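Local coordinates for chromosome partition protein Smc (Pyrococcus yayanosii, PDB 5XEI) that is probably required for chromosome condensation and partitioning, binds DNA, and hydrolyses ATP in a head domain joined to a long coiled coil, at residues K26-I31 and N488-I493; S167-Y172 and K359-V364; K202-L207 and E327-R332. One frame throughout, in Å; residues are numbered along the deposited sequence.

Contact 1. Residues K26-I31 and N488-I493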
loop_
_atom_site.group_PDB
_atom_site.type_symbol
_atom_site.label_atom_id
_atom_site.label_comp_id
_atom_site.label_asym_id
_atom_site.label_seq_id
_atom_site.Cartn_x
_atom_site.Cartn_y
_atom_site.Cartn_z
ATOM N N LYS A 26 33.435 17.489 -9.664
ATOM C CA LYS A 26 32.440 17.234 -8.628
ATOM C C LYS A 26 31.541 18.443 -8.406
ATOM O O LYS A 26 30.389 18.283 -7.993
ATOM C CB LYS A 26 33.122 16.838 -7.325
ATOM C CG LYS A 26 32.181 16.266 -6.252
ATOM C CD LYS A 26 32.905 16.188 -4.896
ATOM C CE LYS A 26 32.345 15.130 -3.967
ATOM N NZ LYS A 26 33.375 14.750 -2.939
ATOM N N GLY A 27 32.024 19.644 -8.692
ATOM C CA GLY A 27 31.156 20.791 -8.587
ATOM C C GLY A 27 30.641 21.305 -9.915
ATOM O O GLY A 27 29.774 20.701 -10.549
ATOM N N PHE A 28 31.181 22.428 -10.341
ATOM C CA PHE A 28 30.673 23.177 -11.473
ATOM C C PHE A 28 31.550 22.834 -12.675
ATOM O O PHE A 28 32.717 23.225 -12.718
ATOM C CB PHE A 28 30.713 24.659 -11.104
ATOM C CG PHE A 28 30.076 25.579 -12.094
ATOM C CD1 PHE A 28 29.537 25.116 -13.277
ATOM C CD2 PHE A 28 30.018 26.938 -11.826
ATOM C CE1 PHE A 28 28.964 25.998 -14.181
ATOM C CE2 PHE A 28 29.441 27.816 -12.724
ATOM C CZ PHE A 28 28.910 27.339 -13.906
ATOM N N THR A 29 31.013 22.069 -13.627
ATOM C CA THR A 29 31.631 21.903 -14.938
ATOM C C THR A 29 30.808 22.666 -15.965
ATOM O O THR A 29 29.576 22.685 -15.890
ATOM C CB THR A 29 31.722 20.429 -15.358
ATOM O OG1 THR A 29 32.473 19.696 -14.391
ATOM C CG2 THR A 29 32.392 20.273 -16.725
ATOM N N ALA A 30 31.487 23.281 -16.933
ATOM C CA ALA A 30 30.830 24.063 -17.975
ATOM C C ALA A 30 31.194 23.527 -19.359
ATOM O O ALA A 30 32.363 23.566 -19.766
ATOM C CB ALA A 30 31.206 25.540 -17.855
ATOM N N ILE A 31 30.188 23.042 -20.082
ATOM C CA ILE A 31 30.325 22.696 -21.491
ATOM C C ILE A 31 30.126 23.964 -22.320
ATOM O O ILE A 31 29.061 24.596 -22.253
ATOM C CB ILE A 31 29.310 21.623 -21.905
ATOM C CG1 ILE A 31 29.195 20.488 -20.862
ATOM C CG2 ILE A 31 29.668 21.101 -23.277
ATOM C CD1 ILE A 31 30.450 19.735 -20.624
ATOM N N ASN A 488 33.132 31.283 -13.534
ATOM C CA ASN A 488 33.139 30.669 -12.212
ATOM C C ASN A 488 33.231 29.152 -12.239
ATOM O O ASN A 488 33.324 28.539 -11.169
ATOM C CB ASN A 488 31.886 31.063 -11.432
ATOM C CG ASN A 488 31.599 32.525 -11.517
ATOM O OD1 ASN A 488 31.121 33.022 -12.543
ATOM N ND2 ASN A 488 31.914 33.245 -10.448
ATOM N N ALA A 489 33.184 28.521 -13.401
ATOM C CA ALA A 489 33.271 27.072 -13.391
ATOM C C ALA A 489 34.594 26.635 -12.780
ATOM O O ALA A 489 35.594 27.358 -12.825
ATOM C CB ALA A 489 33.125 26.510 -14.804
ATOM N N ASP A 490 34.574 25.456 -12.160
ATOM C CA ASP A 490 35.800 24.821 -11.691
ATOM C C ASP A 490 36.545 24.161 -12.835
ATOM O O ASP A 490 37.772 24.040 -12.788
ATOM C CB ASP A 490 35.503 23.755 -10.627
ATOM C CG ASP A 490 34.578 24.250 -9.517
ATOM O OD1 ASP A 490 33.568 24.926 -9.817
ATOM O OD2 ASP A 490 34.870 23.957 -8.334
ATOM N N LYS A 491 35.809 23.687 -13.836
ATOM C CA LYS A 491 36.351 23.022 -15.009
ATOM C C LYS A 491 35.546 23.474 -16.217
ATOM O O LYS A 491 34.342 23.735 -16.109
ATOM C CB LYS A 491 36.298 21.496 -14.871
ATOM C CG LYS A 491 36.340 20.755 -16.210
ATOM C CD LYS A 491 36.318 19.224 -16.060
ATOM C CE LYS A 491 37.606 18.717 -15.437
ATOM N NZ LYS A 491 37.777 17.259 -15.598
ATOM N N ILE A 492 36.222 23.603 -17.358
ATOM C CA ILE A 492 35.592 23.944 -18.626
ATOM C C ILE A 492 35.912 22.843 -19.626
ATOM O O ILE A 492 37.074 22.441 -19.770
ATOM C CB ILE A 492 36.058 25.312 -19.154
ATOM C CG1 ILE A 492 35.830 26.395 -18.095
ATOM C CG2 ILE A 492 35.322 25.671 -20.431
ATOM C CD1 ILE A 492 36.712 27.619 -18.270
ATOM N N ILE A 493 34.876 22.335 -20.287
ATOM C CA ILE A 493 34.997 21.376 -21.377
ATOM C C ILE A 493 34.629 22.121 -22.651
ATOM O O ILE A 493 33.558 22.742 -22.728
ATOM C CB ILE A 493 34.074 20.153 -21.179
ATOM C CG1 ILE A 493 34.454 19.318 -19.946
ATOM C CG2 ILE A 493 34.010 19.305 -22.440
ATOM C CD1 ILE A 493 35.789 18.639 -20.030
#
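Phe28 lays its ring against the backbone of Ala489, whose CA stands over one ring face, displaced toward the rim and 3.9 Å from the ring centroid, a CH-pi contact. CG is anti to the backbone N (chi1 -173°), which turns the ring root toward the loop ahead of the second strand. An alanine in place of Phe28 would probably leave Ala489 CA without its ring face and open a gap beside Ile467 of helix 457-470. Beyond the ring, strands 28-31 and 491-493 run parallel, their axes 4.7 Å apart at closest and their directions 23° apart, with Thr29 opposite Lys491, Ala30 opposite Ile492 and Ile31 opposite Ile493. Phe28 O accepts from Asp490 N at 3.0 Å. Ala30 is gripped twice: its N donates to Lys491 O at 3.0 Å, and its O accepts from Ile493 N at 2.8 Å in a nearly straight bond (165°). Packing is close on both faces here. Ala30 CB meets Ala489 CB at 3.7 Å on one, while on the other Ile31 and Ile493 lie side by side, CD1 of Ile31 being 3.7 Å from CB of Ile493.

The solvent side is looser. Lys491 N bonds only weakly to Phe28 O, and the exposed Asp490 reaches back through OD1 to Phe28 N, again only weakly, at 3.5 Å. Lys491 lays CG and CD beside Thr29 CG2 before its end leads away.

Strand 28-32 leads into the P-loop, the predicted ATP site, and Ile31 touches Lys39 there. In the mixed head-domain sheet it lies between strands 491-498 and 475-480, bonding to the latter at Phe476, Val478 and Thr480, while helix 457-470 packs on Phe28.

Contact 2. Residues S167-Y172 and K359-V364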
loop_
_atom_site.group_PDB
_atom_site.type_symbol
_atom_site.label_atom_id
_atom_site.label_comp_id
_atom_site.label_asym_id
_atom_site.label_seq_id
_atom_site.Cartn_x
_atom_site.Cartn_y
_atom_site.Cartn_z
ATOM N N SER A 167 9.332 15.494 -0.228
ATOM C CA SER A 167 9.011 15.405 1.186
ATOM C C SER A 167 9.179 13.992 1.712
ATOM O O SER A 167 9.410 13.817 2.913
ATOM C CB SER A 167 7.588 15.906 1.445
ATOM O OG SER A 167 6.644 15.222 0.650
ATOM N N GLY A 168 9.096 12.991 0.841
ATOM C CA GLY A 168 9.333 11.625 1.256
ATOM C C GLY A 168 8.172 10.969 1.967
ATOM O O GLY A 168 8.388 10.069 2.784
ATOM N N ILE A 169 6.938 11.382 1.668
ATOM C CA ILE A 169 5.760 10.787 2.291
ATOM C C ILE A 169 5.514 9.336 1.891
ATOM O O ILE A 169 4.604 8.701 2.438
ATOM C CB ILE A 169 4.503 11.605 1.947
ATOM C CG1 ILE A 169 4.358 11.716 0.423
ATOM C CG2 ILE A 169 4.540 12.959 2.642
ATOM C CD1 ILE A 169 3.069 12.361 -0.041
ATOM N N ALA A 170 6.291 8.781 0.963
ATOM C CA ALA A 170 6.043 7.404 0.541
ATOM C C ALA A 170 6.120 6.440 1.718
ATOM O O ALA A 170 5.337 5.483 1.795
ATOM C CB ALA A 170 7.033 6.984 -0.535
ATOM N N GLU A 171 7.037 6.679 2.652
ATOM C CA GLU A 171 7.184 5.740 3.757
ATOM C C GLU A 171 5.898 5.642 4.569
ATOM O O GLU A 171 5.480 4.543 4.963
ATOM C CB GLU A 171 8.368 6.159 4.616
ATOM C CG GLU A 171 9.523 6.598 3.732
ATOM C CD GLU A 171 10.668 7.187 4.507
ATOM O OE1 GLU A 171 10.499 8.300 5.052
ATOM O OE2 GLU A 171 11.735 6.536 4.563
ATOM N N TYR A 172 5.237 6.781 4.791
ATOM C CA TYR A 172 3.940 6.775 5.458
ATOM C C TYR A 172 2.886 6.094 4.598
ATOM O O TYR A 172 1.984 5.430 5.123
ATOM C CB TYR A 172 3.518 8.205 5.795
ATOM C CG TYR A 172 4.426 8.863 6.791
ATOM C CD1 TYR A 172 5.583 9.522 6.377
ATOM C CD2 TYR A 172 4.147 8.811 8.152
ATOM C CE1 TYR A 172 6.440 10.122 7.296
ATOM C CE2 TYR A 172 4.996 9.410 9.082
ATOM C CZ TYR A 172 6.138 10.063 8.640
ATOM O OH TYR A 172 6.993 10.653 9.536
ATOM N N LYS A 359 -2.237 12.091 9.208
ATOM C CA LYS A 359 -1.859 13.364 9.789
ATOM C C LYS A 359 -0.345 13.501 9.916
ATOM O O LYS A 359 0.193 14.581 9.665
ATOM C CB LYS A 359 -2.566 13.544 11.130
ATOM C CG LYS A 359 -4.066 13.298 11.029
ATOM C CD LYS A 359 -4.728 14.183 9.936
ATOM C CE LYS A 359 -6.270 14.206 10.052
ATOM N NZ LYS A 359 -6.831 12.837 10.394
ATOM N N GLU A 360 0.368 12.430 10.254
ATOM C CA GLU A 360 1.822 12.479 10.146
ATOM C C GLU A 360 2.250 12.807 8.719
ATOM O O GLU A 360 3.028 13.741 8.488
ATOM C CB GLU A 360 2.425 11.154 10.580
ATOM C CG GLU A 360 2.279 10.869 12.040
ATOM C CD GLU A 360 2.800 9.495 12.389
ATOM O OE1 GLU A 360 4.035 9.280 12.395
ATOM O OE2 GLU A 360 1.963 8.608 12.617
ATOM N N LYS A 361 1.750 12.034 7.748
ATOM C CA LYS A 361 2.036 12.277 6.336
ATOM C C LYS A 361 1.844 13.742 5.970
ATOM O O LYS A 361 2.738 14.384 5.404
ATOM C CB LYS A 361 1.127 11.386 5.491
ATOM C CG LYS A 361 1.158 11.603 3.998
ATOM C CD LYS A 361 0.017 10.806 3.349
ATOM C CE LYS A 361 0.092 10.787 1.819
ATOM N NZ LYS A 361 -1.027 10.013 1.190
ATOM N N LYS A 362 0.685 14.296 6.304
ATOM C CA LYS A 362 0.415 15.675 5.939
ATOM C C LYS A 362 1.426 16.618 6.589
ATOM O O LYS A 362 2.009 17.467 5.908
ATOM C CB LYS A 362 -1.014 16.033 6.312
ATOM C CG LYS A 362 -1.252 17.494 6.227
ATOM C CD LYS A 362 -2.439 17.891 7.061
ATOM C CE LYS A 362 -3.678 18.026 6.218
ATOM N NZ LYS A 362 -4.235 19.415 6.323
ATOM N N ASN A 363 1.685 16.457 7.892
ATOM C CA ASN A 363 2.699 17.284 8.561
ATOM C C ASN A 363 4.030 17.286 7.813
ATOM O O ASN A 363 4.648 18.340 7.620
ATOM C CB ASN A 363 2.942 16.807 9.991
ATOM C CG ASN A 363 1.748 17.010 10.886
ATOM O OD1 ASN A 363 0.808 17.710 10.534
ATOM N ND2 ASN A 363 1.767 16.377 12.044
ATOM N N VAL A 364 4.518 16.107 7.433
ATOM C CA VAL A 364 5.781 16.061 6.714
ATOM C C VAL A 364 5.650 16.821 5.413
ATOM O O VAL A 364 6.571 17.526 4.988
ATOM C CB VAL A 364 6.227 14.608 6.474
ATOM C CG1 VAL A 364 7.630 14.582 5.909
ATOM C CG2 VAL A 364 6.174 13.815 7.755
#
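Tyr172 and Glu360 cross at about a right angle, with the phenol ring and the carboxylate planes 83° apart. Glu360 OE1 comes in plane to the ring edge, 3.5 Å from Tyr172 CE2, and Glu360 CB approaches the same CE2 obliquely. Over one face of the ring, offset toward the rim, stands the backbone N of Lys361, 4.0 Å above the plane. Val364 turns its CG2 to Tyr172 CE1, 3.7 Å away. Ahead of the tyrosine the backbone changes course: Gly168, with positive phi, closes helix 156-167 in a Schellman motif, and helix 170-246 then sets out as one arm of the predicted coiled coil, facing helix 321-383, the other arm, where it leaves the head. Ile169 crosses Lys361 obliquely. Its CG1 sits between the backbone N and the carbonyl carbon (chi1 56°), the crowded position, while CG2 lies 3.6 Å from Lys361 O and CD1 3.8 Å from Lys361 CE. The extended lysine carries its charge past this branch to a salt bridge with Asp173 and a cation-pi contact with Phe400. Ser167 O rests 3.6 Å from Val364 CG1, while its OG bonds back to Asp164 O and Ile163 O.

Contact 3. Residues K202-L207 and E327-R332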
loop_
_atom_site.group_PDB
_atom_site.type_symbol
_atom_site.label_atom_id
_atom_site.label_comp_id
_atom_site.label_asym_id
_atom_site.label_seq_id
_atom_site.Cartn_x
_atom_site.Cartn_y
_atom_site.Cartn_z
ATOM N N LYS A 202 -30.443 -18.513 15.592
ATOM C CA LYS A 202 -31.710 -19.074 15.151
ATOM C C LYS A 202 -31.767 -20.571 15.452
ATOM O O LYS A 202 -32.800 -21.094 15.896
ATOM C CB LYS A 202 -31.897 -18.741 13.670
ATOM C CG LYS A 202 -32.885 -19.564 12.923
ATOM C CD LYS A 202 -32.833 -19.172 11.446
ATOM C CE LYS A 202 -33.525 -20.187 10.535
ATOM N NZ LYS A 202 -33.777 -19.637 9.167
ATOM N N GLN A 203 -30.641 -21.256 15.270
ATOM C CA GLN A 203 -30.517 -22.634 15.715
ATOM C C GLN A 203 -30.737 -22.757 17.218
ATOM O O GLN A 203 -31.428 -23.673 17.682
ATOM C CB GLN A 203 -29.145 -23.154 15.319
ATOM C CG GLN A 203 -28.632 -24.244 16.198
ATOM C CD GLN A 203 -27.417 -24.921 15.604
ATOM O OE1 GLN A 203 -26.535 -24.264 15.020
ATOM N NE2 GLN A 203 -27.366 -26.249 15.732
ATOM N N LEU A 204 -30.168 -21.838 17.996
ATOM C CA LEU A 204 -30.285 -21.907 19.451
ATOM C C LEU A 204 -31.743 -21.932 19.874
ATOM O O LEU A 204 -32.112 -22.590 20.852
ATOM C CB LEU A 204 -29.576 -20.706 20.076
ATOM C CG LEU A 204 -28.907 -20.714 21.450
ATOM C CD1 LEU A 204 -28.205 -19.372 21.631
ATOM C CD2 LEU A 204 -29.853 -20.984 22.592
ATOM N N ASP A 205 -32.599 -21.253 19.123
ATOM C CA ASP A 205 -33.984 -21.116 19.544
ATOM C C ASP A 205 -34.853 -22.290 19.145
ATOM O O ASP A 205 -35.842 -22.565 19.827
ATOM C CB ASP A 205 -34.552 -19.822 18.993
ATOM C CG ASP A 205 -34.424 -18.678 19.990
ATOM O OD1 ASP A 205 -33.733 -17.664 19.689
ATOM O OD2 ASP A 205 -35.067 -18.771 21.068
ATOM N N LYS A 206 -34.552 -22.969 18.042
ATOM C CA LYS A 206 -35.078 -24.320 17.923
ATOM C C LYS A 206 -34.765 -25.096 19.193
ATOM O O LYS A 206 -35.657 -25.664 19.828
ATOM C CB LYS A 206 -34.494 -25.038 16.707
ATOM C CG LYS A 206 -35.128 -24.631 15.410
ATOM C CD LYS A 206 -36.610 -24.977 15.402
ATOM C CE LYS A 206 -37.455 -23.914 14.690
ATOM N NZ LYS A 206 -38.882 -23.928 15.156
ATOM N N LEU A 207 -33.499 -25.076 19.603
ATOM C CA LEU A 207 -33.054 -25.967 20.659
ATOM C C LEU A 207 -33.649 -25.596 22.004
ATOM O O LEU A 207 -33.889 -26.486 22.826
ATOM C CB LEU A 207 -31.530 -25.975 20.723
ATOM C CG LEU A 207 -30.899 -27.058 19.848
ATOM C CD1 LEU A 207 -31.516 -27.104 18.457
ATOM C CD2 LEU A 207 -29.413 -26.821 19.771
ATOM N N GLU A 327 -26.747 -26.582 25.438
ATOM C CA GLU A 327 -25.515 -26.115 26.070
ATOM C C GLU A 327 -24.417 -25.830 25.053
ATOM O O GLU A 327 -23.769 -24.786 25.095
ATOM C CB GLU A 327 -25.029 -27.147 27.091
ATOM C CG GLU A 327 -26.138 -27.701 27.942
ATOM C CD GLU A 327 -26.718 -26.657 28.874
ATOM O OE1 GLU A 327 -25.922 -25.806 29.346
ATOM O OE2 GLU A 327 -27.959 -26.699 29.128
ATOM N N VAL A 328 -24.217 -26.743 24.113
ATOM C CA VAL A 328 -23.100 -26.603 23.193
ATOM C C VAL A 328 -23.316 -25.428 22.252
ATOM O O VAL A 328 -22.366 -24.714 21.890
ATOM C CB VAL A 328 -22.893 -27.920 22.435
ATOM C CG1 VAL A 328 -22.279 -27.692 21.134
ATOM C CG2 VAL A 328 -22.044 -28.783 23.201
ATOM N N VAL A 329 -24.559 -25.202 21.837
ATOM C CA VAL A 329 -24.783 -24.132 20.883
ATOM C C VAL A 329 -24.801 -22.804 21.610
ATOM O O VAL A 329 -24.368 -21.781 21.064
ATOM C CB VAL A 329 -26.076 -24.378 20.090
ATOM C CG1 VAL A 329 -26.352 -23.226 19.159
ATOM C CG2 VAL A 329 -25.979 -25.671 19.302
ATOM N N GLU A 330 -25.242 -22.797 22.862
ATOM C CA GLU A 330 -25.201 -21.565 23.626
ATOM C C GLU A 330 -23.760 -21.092 23.859
ATOM O O GLU A 330 -23.453 -19.907 23.680
ATOM C CB GLU A 330 -25.952 -21.742 24.935
ATOM C CG GLU A 330 -25.766 -20.548 25.787
ATOM C CD GLU A 330 -26.934 -19.622 25.645
ATOM O OE1 GLU A 330 -26.717 -18.406 25.744
ATOM O OE2 GLU A 330 -28.056 -20.109 25.419
ATOM N N ARG A 331 -22.861 -22.003 24.253
ATOM C CA ARG A 331 -21.454 -21.619 24.371
ATOM C C ARG A 331 -20.944 -21.018 23.072
ATOM O O ARG A 331 -20.274 -19.980 23.086
ATOM C CB ARG A 331 -20.578 -22.807 24.787
ATOM C CG ARG A 331 -21.000 -23.464 26.080
ATOM C CD ARG A 331 -19.974 -24.473 26.609
ATOM N NE ARG A 331 -20.627 -25.741 26.932
ATOM C CZ ARG A 331 -20.999 -26.107 28.158
ATOM N NH1 ARG A 331 -21.593 -27.285 28.343
ATOM N NH2 ARG A 331 -20.795 -25.297 29.199
ATOM N N ARG A 332 -21.275 -21.630 21.939
ATOM C CA ARG A 332 -20.872 -21.055 20.661
ATOM C C ARG A 332 -21.484 -19.670 20.475
ATOM O O ARG A 332 -20.821 -18.739 20.002
ATOM C CB ARG A 332 -21.270 -21.986 19.518
ATOM C CG ARG A 332 -20.606 -21.631 18.213
ATOM C CD ARG A 332 -21.108 -22.458 17.053
ATOM N NE ARG A 332 -20.636 -21.877 15.795
ATOM C CZ ARG A 332 -21.155 -22.145 14.595
ATOM N NH1 ARG A 332 -22.169 -22.999 14.465
ATOM N NH2 ARG A 332 -20.657 -21.560 13.518
#
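Helix segments 202-207 and 327-332 pass each other antiparallel, their axes 9.5 Å apart at closest and their directions 152° apart, with Leu204 and Val329 the nearest pair of CA atoms at 6.1 Å. Val329 points at the facing helix and splits its branches among several partners. CG1, anti to the backbone N (chi1 177°), meets Gln203 CG at 3.9 Å and Leu204 CB at 4.2 Å. CG2 takes Leu207 CD2 at 3.7 Å, the two side chains crossing at about a right angle, and also touches the amide end of Gln203 at NE2. Val200, Gln203, Leu204 and Leu207 frame the hole that receives Val329, the knobs-into-holes packing expected of a coiled coil. Leu204 answers in the other direction, touching Phe326, Val329, Glu330 and Tyr333. The glutamate chain is bent at chi2, and Glu330 OE2 lies 3.5 Å from Leu204 CD2. No hydrogen bond or salt bridge joins the two segments, and the polar ends of Gln203 and Glu330 meet carbon across the contact. Between these segments the pairing therefore rests on van der Waals contact round Val329, with Gln203 and Glu330 at its border.

The three contacts are nested along the chain: contact 3 (202-207 with 327-332) lies inside the loop closed by contact 2 (167-172 with 359-364), which lies inside that closed by contact 1 (26-31 with 488-493). Contact 1 joins neighbouring strands of the head-domain sheet. Contacts 2 and 3 both pair helix 170-246, or the turn leading into it, with helix 321-383, their centres about 50 Å apart. Contact 1 is about 37 Å from contact 2 and 84 Å from contact 3, centre to centre. The chain thus builds part of its ATPase head, runs out along one coiled-coil arm, returns along the other, and completes the head.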